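Serine proteinase inhibitor A (Sagittaria sagittifolia, PDB 3E8L) inhibits serine proteases, probably holding trypsin and chymotrypsin at once through two reactive sites and acting weakly on kallikrein. Local coordinates at residues A[153-165]-A[169-181]. The protein carries 2 engineered substitutions. Sequence-based numbering, arbitrary orientation.
Sequences KIACPEVGSFNVN and LLGIGGEHFTVQF. Engineered in segment 169-181: Gln180 (natural residue Arg).
Phe162 lies with its ring against the end of strand 169-172 and the Gly173-Gly174 turn that follows it. Its CG stands anti to the carbonyl carbon (chi1 -63°), which swings the ring back along its own strand toward that turn. CB lies near Leu169 O. CD2 passes Gly171 N, which meets the ring at its edge, in plane. CE2 reaches Gly171 CA at 3.7 Å. CZ, the tip, has Ile172 O at its edge, 3.3 Å away. CE1 and CZ lie under Gly174 CA, which makes a CH-pi contact over one face, 3.8 Å from the ring centroid. With an alanine in place of Phe162, Gly174 CA would probably lose the ring face it rests on, and a gap would open beside Gly171 CA and Ile172 O.

The strands 159-164 and 167-172 form an antiparallel beta hairpin of the beta-trefoil, the fold of the leguminous Kunitz-type inhibitors. Gly160 and Gly171 exchange two backbone hydrogen bonds, and so do Phe162 and Leu169. After Ile172 the chain crosses over Gly160 to the other edge of strand 159-164, with Gly173 N bonded to Glu158 O. Ser161 then pairs with Glu175 through two more backbone bonds.

Phe177 CD1 meets Ser161 CB at 3.9 Å. Within 169-181, Leu170 CD2 lies over one face of Phe177, offset toward the rim. Val159 and Leu170 cross at about a right angle, CG1 to CD1 4.1 Å. Two waters donate to Val159 O. One also donates to Glu158 OE2 and accepts from Phe177 N; the other also donates to Phe177 O.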
loop_
_atom_site.group_PDB
_atom_site.type_symbol
_atom_site.label_atom_id
_atom_site.label_comp_id
_atom_site.label_asym_id
_atom_site.label_seq_id
_atom_site.Cartn_x
_atom_site.Cartn_y
_atom_site.Cartn_z
ATOM N N LYS A 153 3.623 8.988 12.891
ATOM C CA LYS A 153 2.970 10.248 13.227
ATOM C C LYS A 153 3.521 11.442 12.444
ATOM O O LYS A 153 3.469 12.569 12.899
ATOM C CB LYS A 153 2.966 10.454 14.744
ATOM C CG LYS A 153 2.182 9.361 15.466
ATOM C CD LYS A 153 1.919 9.692 16.917
ATOM C CE LYS A 153 0.990 8.661 17.486
ATOM N NZ LYS A 153 0.879 8.800 18.956
ATOM N N ILE A 154 4.043 11.170 11.251
ATOM C CA ILE A 154 4.359 12.213 10.279
ATOM C C ILE A 154 3.071 12.945 9.857
ATOM O O ILE A 154 1.995 12.340 9.869
ATOM C CB ILE A 154 5.052 11.607 9.036
ATOM C CG1 ILE A 154 5.816 12.690 8.253
ATOM C CG2 ILE A 154 4.032 10.829 8.136
ATOM C CD1 ILE A 154 6.750 12.137 7.175
ATOM N N ALA A 155 3.191 14.234 9.500
ATOM C CA ALA A 155 2.085 14.999 8.927
ATOM C C ALA A 155 2.217 14.911 7.420
ATOM O O ALA A 155 3.181 15.403 6.827
ATOM C CB ALA A 155 2.119 16.435 9.371
ATOM N N CYS A 156 1.237 14.288 6.796
ATOM C CA CYS A 156 1.295 14.023 5.365
ATOM C C CYS A 156 0.951 15.249 4.513
ATOM O O CYS A 156 0.180 16.119 4.959
ATOM C CB CYS A 156 0.363 12.849 5.032
ATOM S SG CYS A 156 0.754 11.458 6.050
ATOM N N PRO A 157 1.527 15.325 3.292
ATOM C CA PRO A 157 1.160 16.398 2.365
ATOM C C PRO A 157 -0.261 16.192 1.887
ATOM O O PRO A 157 -0.676 15.062 1.619
ATOM C CB PRO A 157 2.119 16.219 1.180
ATOM C CG PRO A 157 2.916 15.013 1.462
ATOM C CD PRO A 157 2.469 14.357 2.698
ATOM N N GLU A 158 -0.992 17.290 1.784
ATOM C CA GLU A 158 -2.309 17.304 1.170
ATOM C C GLU A 158 -2.289 16.927 -0.319
ATOM O O GLU A 158 -1.292 17.157 -1.016
ATOM C CB GLU A 158 -2.855 18.714 1.310
ATOM C CG GLU A 158 -4.317 18.848 0.988
ATOM C CD GLU A 158 -4.912 20.068 1.659
ATOM O OE1 GLU A 158 -4.383 20.459 2.733
ATOM O OE2 GLU A 158 -5.892 20.631 1.103
ATOM N N VAL A 159 -3.397 16.351 -0.790
ATOM C CA VAL A 159 -3.647 16.101 -2.207
ATOM C C VAL A 159 -4.509 17.215 -2.789
ATOM O O VAL A 159 -5.529 17.600 -2.204
ATOM C CB VAL A 159 -4.348 14.770 -2.389
ATOM C CG1 VAL A 159 -4.997 14.678 -3.755
ATOM C CG2 VAL A 159 -3.364 13.615 -2.171
ATOM N N GLY A 160 -4.090 17.748 -3.934
ATOM C CA GLY A 160 -4.863 18.758 -4.666
ATOM C C GLY A 160 -4.984 18.457 -6.154
ATOM O O GLY A 160 -4.541 17.410 -6.626
ATOM N N SER A 161 -5.575 19.381 -6.899
ATOM C CA SER A 161 -5.846 19.147 -8.312
ATOM C C SER A 161 -4.941 19.958 -9.254
ATOM O O SER A 161 -4.553 21.100 -8.934
ATOM C CB SER A 161 -7.306 19.475 -8.607
ATOM O OG SER A 161 -7.520 20.866 -8.473
ATOM N N PHE A 162 -4.636 19.368 -10.413
ATOM C CA PHE A 162 -3.873 20.026 -11.474
ATOM C C PHE A 162 -4.591 19.973 -12.830
ATOM O O PHE A 162 -4.970 18.896 -13.286
ATOM C CB PHE A 162 -2.499 19.358 -11.633
ATOM C CG PHE A 162 -1.626 19.456 -10.425
ATOM C CD1 PHE A 162 -0.707 20.492 -10.307
ATOM C CD2 PHE A 162 -1.699 18.502 -9.412
ATOM C CE1 PHE A 162 0.130 20.594 -9.180
ATOM C CE2 PHE A 162 -0.873 18.597 -8.288
ATOM C CZ PHE A 162 0.053 19.651 -8.178
ATOM N N ASN A 163 -4.760 21.120 -13.482
ATOM C CA ASN A 163 -5.334 21.151 -14.839
ATOM C C ASN A 163 -4.249 20.778 -15.845
ATOM O O ASN A 163 -3.378 21.586 -16.165
ATOM C CB ASN A 163 -5.976 22.514 -15.168
ATOM C CG ASN A 163 -6.646 22.556 -16.565
ATOM O OD1 ASN A 163 -7.655 23.246 -16.760
ATOM N ND2 ASN A 163 -6.077 21.845 -17.535
ATOM N N VAL A 164 -4.318 19.541 -16.329
ATOM C CA VAL A 164 -3.329 18.992 -17.247
ATOM C C VAL A 164 -3.994 18.679 -18.591
ATOM O O VAL A 164 -4.787 17.744 -18.687
ATOM C CB VAL A 164 -2.736 17.712 -16.672
ATOM C CG1 VAL A 164 -1.697 17.146 -17.600
ATOM C CG2 VAL A 164 -2.124 17.986 -15.322
ATOM N N ASN A 165 -3.668 19.457 -19.621
ATOM C CA ASN A 165 -4.312 19.324 -20.939
ATOM C C ASN A 165 -5.833 19.201 -20.801
ATOM O O ASN A 165 -6.420 18.227 -21.267
ATOM C CB ASN A 165 -3.776 18.097 -21.710
ATOM C CG ASN A 165 -2.280 18.158 -21.980
ATOM O OD1 ASN A 165 -1.550 17.189 -21.711
ATOM N ND2 ASN A 165 -1.811 19.288 -22.507
ATOM N N LEU A 169 -6.417 16.393 -12.866
ATOM C CA LEU A 169 -5.688 15.279 -12.266
ATOM C C LEU A 169 -5.309 15.566 -10.816
ATOM O O LEU A 169 -5.121 16.717 -10.426
ATOM C CB LEU A 169 -4.409 14.987 -13.065
ATOM C CG LEU A 169 -4.499 14.124 -14.313
ATOM C CD1 LEU A 169 -5.214 14.864 -15.462
ATOM C CD2 LEU A 169 -3.084 13.679 -14.714
ATOM N N LEU A 170 -5.174 14.515 -10.028
ATOM C CA LEU A 170 -4.821 14.689 -8.638
ATOM C C LEU A 170 -3.329 14.522 -8.479
ATOM O O LEU A 170 -2.720 13.710 -9.181
ATOM C CB LEU A 170 -5.559 13.676 -7.771
ATOM C CG LEU A 170 -7.078 13.786 -7.677
ATOM C CD1 LEU A 170 -7.526 12.973 -6.513
ATOM C CD2 LEU A 170 -7.497 15.243 -7.496
ATOM N N GLY A 171 -2.737 15.294 -7.572
ATOM C CA GLY A 171 -1.331 15.129 -7.220
ATOM C C GLY A 171 -1.051 15.738 -5.858
ATOM O O GLY A 171 -1.967 16.238 -5.193
ATOM N N ILE A 172 0.204 15.664 -5.418
ATOM C CA ILE A 172 0.631 16.275 -4.179
ATOM C C ILE A 172 0.655 17.771 -4.419
ATOM O O ILE A 172 1.229 18.240 -5.418
ATOM C CB ILE A 172 2.041 15.785 -3.776
ATOM C CG1 ILE A 172 2.061 14.265 -3.607
ATOM C CG2 ILE A 172 2.582 16.541 -2.535
ATOM C CD1 ILE A 172 1.074 13.675 -2.567
ATOM N N GLY A 173 0.018 18.507 -3.514
ATOM C CA GLY A 173 -0.065 19.962 -3.606
ATOM C C GLY A 173 -1.153 20.371 -4.561
ATOM O O GLY A 173 -2.231 19.789 -4.570
ATOM N N GLY A 174 -0.871 21.361 -5.389
ATOM C CA GLY A 174 -1.822 21.826 -6.383
ATOM C C GLY A 174 -2.910 22.709 -5.827
ATOM O O GLY A 174 -2.704 23.478 -4.899
ATOM N N GLU A 175 -4.080 22.598 -6.428
ATOM C CA GLU A 175 -5.185 23.474 -6.115
ATOM C C GLU A 175 -6.054 22.762 -5.104
ATOM O O GLU A 175 -6.119 21.516 -5.087
ATOM C CB GLU A 175 -5.981 23.797 -7.383
ATOM C CG GLU A 175 -6.360 25.269 -7.533
ATOM C CD GLU A 175 -5.418 26.032 -8.463
ATOM O OE1 GLU A 175 -5.820 26.262 -9.632
ATOM O OE2 GLU A 175 -4.284 26.398 -8.029
ATOM N N HIS A 176 -6.705 23.561 -4.265
ATOM C CA HIS A 176 -7.624 23.100 -3.238
ATOM C C HIS A 176 -8.647 22.149 -3.871
ATOM O O HIS A 176 -9.253 22.464 -4.894
ATOM C CB HIS A 176 -8.268 24.347 -2.611
ATOM C CG HIS A 176 -9.363 24.068 -1.626
ATOM N ND1 HIS A 176 -10.703 24.157 -1.956
ATOM C CD2 HIS A 176 -9.322 23.750 -0.309
ATOM C CE1 HIS A 176 -11.438 23.880 -0.892
ATOM N NE2 HIS A 176 -10.624 23.634 0.122
ATOM N N PHE A 177 -8.796 20.967 -3.282
ATOM C CA PHE A 177 -9.665 19.916 -3.807
ATOM C C PHE A 177 -10.315 19.204 -2.626
ATOM O O PHE A 177 -9.609 18.713 -1.738
ATOM C CB PHE A 177 -8.829 18.935 -4.641
ATOM C CG PHE A 177 -9.626 17.873 -5.355
ATOM C CD1 PHE A 177 -10.324 18.172 -6.546
ATOM C CD2 PHE A 177 -9.645 16.558 -4.880
ATOM C CE1 PHE A 177 -11.053 17.185 -7.235
ATOM C CE2 PHE A 177 -10.373 15.559 -5.557
ATOM C CZ PHE A 177 -11.077 15.876 -6.738
ATOM N N THR A 178 -11.630 19.144 -2.593
ATOM C CA THR A 178 -12.358 18.531 -1.513
ATOM C C THR A 178 -13.315 17.482 -2.054
ATOM O O THR A 178 -13.710 17.558 -3.168
ATOM C CB THR A 178 -13.042 19.563 -0.596
ATOM O OG1 THR A 178 -14.134 20.150 -1.243
ATOM C CG2 THR A 178 -12.185 20.628 -0.268
ATOM N N VAL A 179 -13.606 16.447 -1.289
ATOM C CA VAL A 179 -14.400 15.341 -1.793
ATOM C C VAL A 179 -15.511 14.904 -0.864
ATOM O O VAL A 179 -15.536 15.244 0.312
ATOM C CB VAL A 179 -13.533 14.112 -2.102
ATOM C CG1 VAL A 179 -12.456 14.456 -3.100
ATOM C CG2 VAL A 179 -12.934 13.557 -0.831
ATOM N N GLN A 180 -16.432 14.138 -1.427
ATOM C CA GLN A 180 -17.389 13.365 -0.663
ATOM C C GLN A 180 -17.249 11.906 -1.069
ATOM O O GLN A 180 -16.852 11.593 -2.185
ATOM C CB GLN A 180 -18.824 13.829 -0.925
ATOM C CG GLN A 180 -19.230 15.093 -0.193
ATOM C CD GLN A 180 -20.731 15.313 -0.196
ATOM O OE1 GLN A 180 -21.384 15.230 0.841
ATOM N NE2 GLN A 180 -21.281 15.608 -1.363
ATOM N N PHE A 181 -17.578 11.017 -0.148
ATOM C CA PHE A 181 -17.677 9.595 -0.433
ATOM C C PHE A 181 -19.142 9.268 -0.645
ATOM O O PHE A 181 -19.993 9.710 0.113
ATOM C CB PHE A 181 -17.073 8.771 0.694
ATOM C CG PHE A 181 -15.631 9.063 0.940
ATOM C CD1 PHE A 181 -15.253 10.094 1.789
ATOM C CD2 PHE A 181 -14.646 8.300 0.335
ATOM C CE1 PHE A 181 -13.928 10.362 2.030
ATOM C CE2 PHE A 181 -13.303 8.552 0.574
ATOM C CZ PHE A 181 -12.940 9.592 1.417
HETATM O O HOH W 1 -6.409 20.159 -1.624
HETATM O O HOH W 2 -7.819 16.609 -1.242
#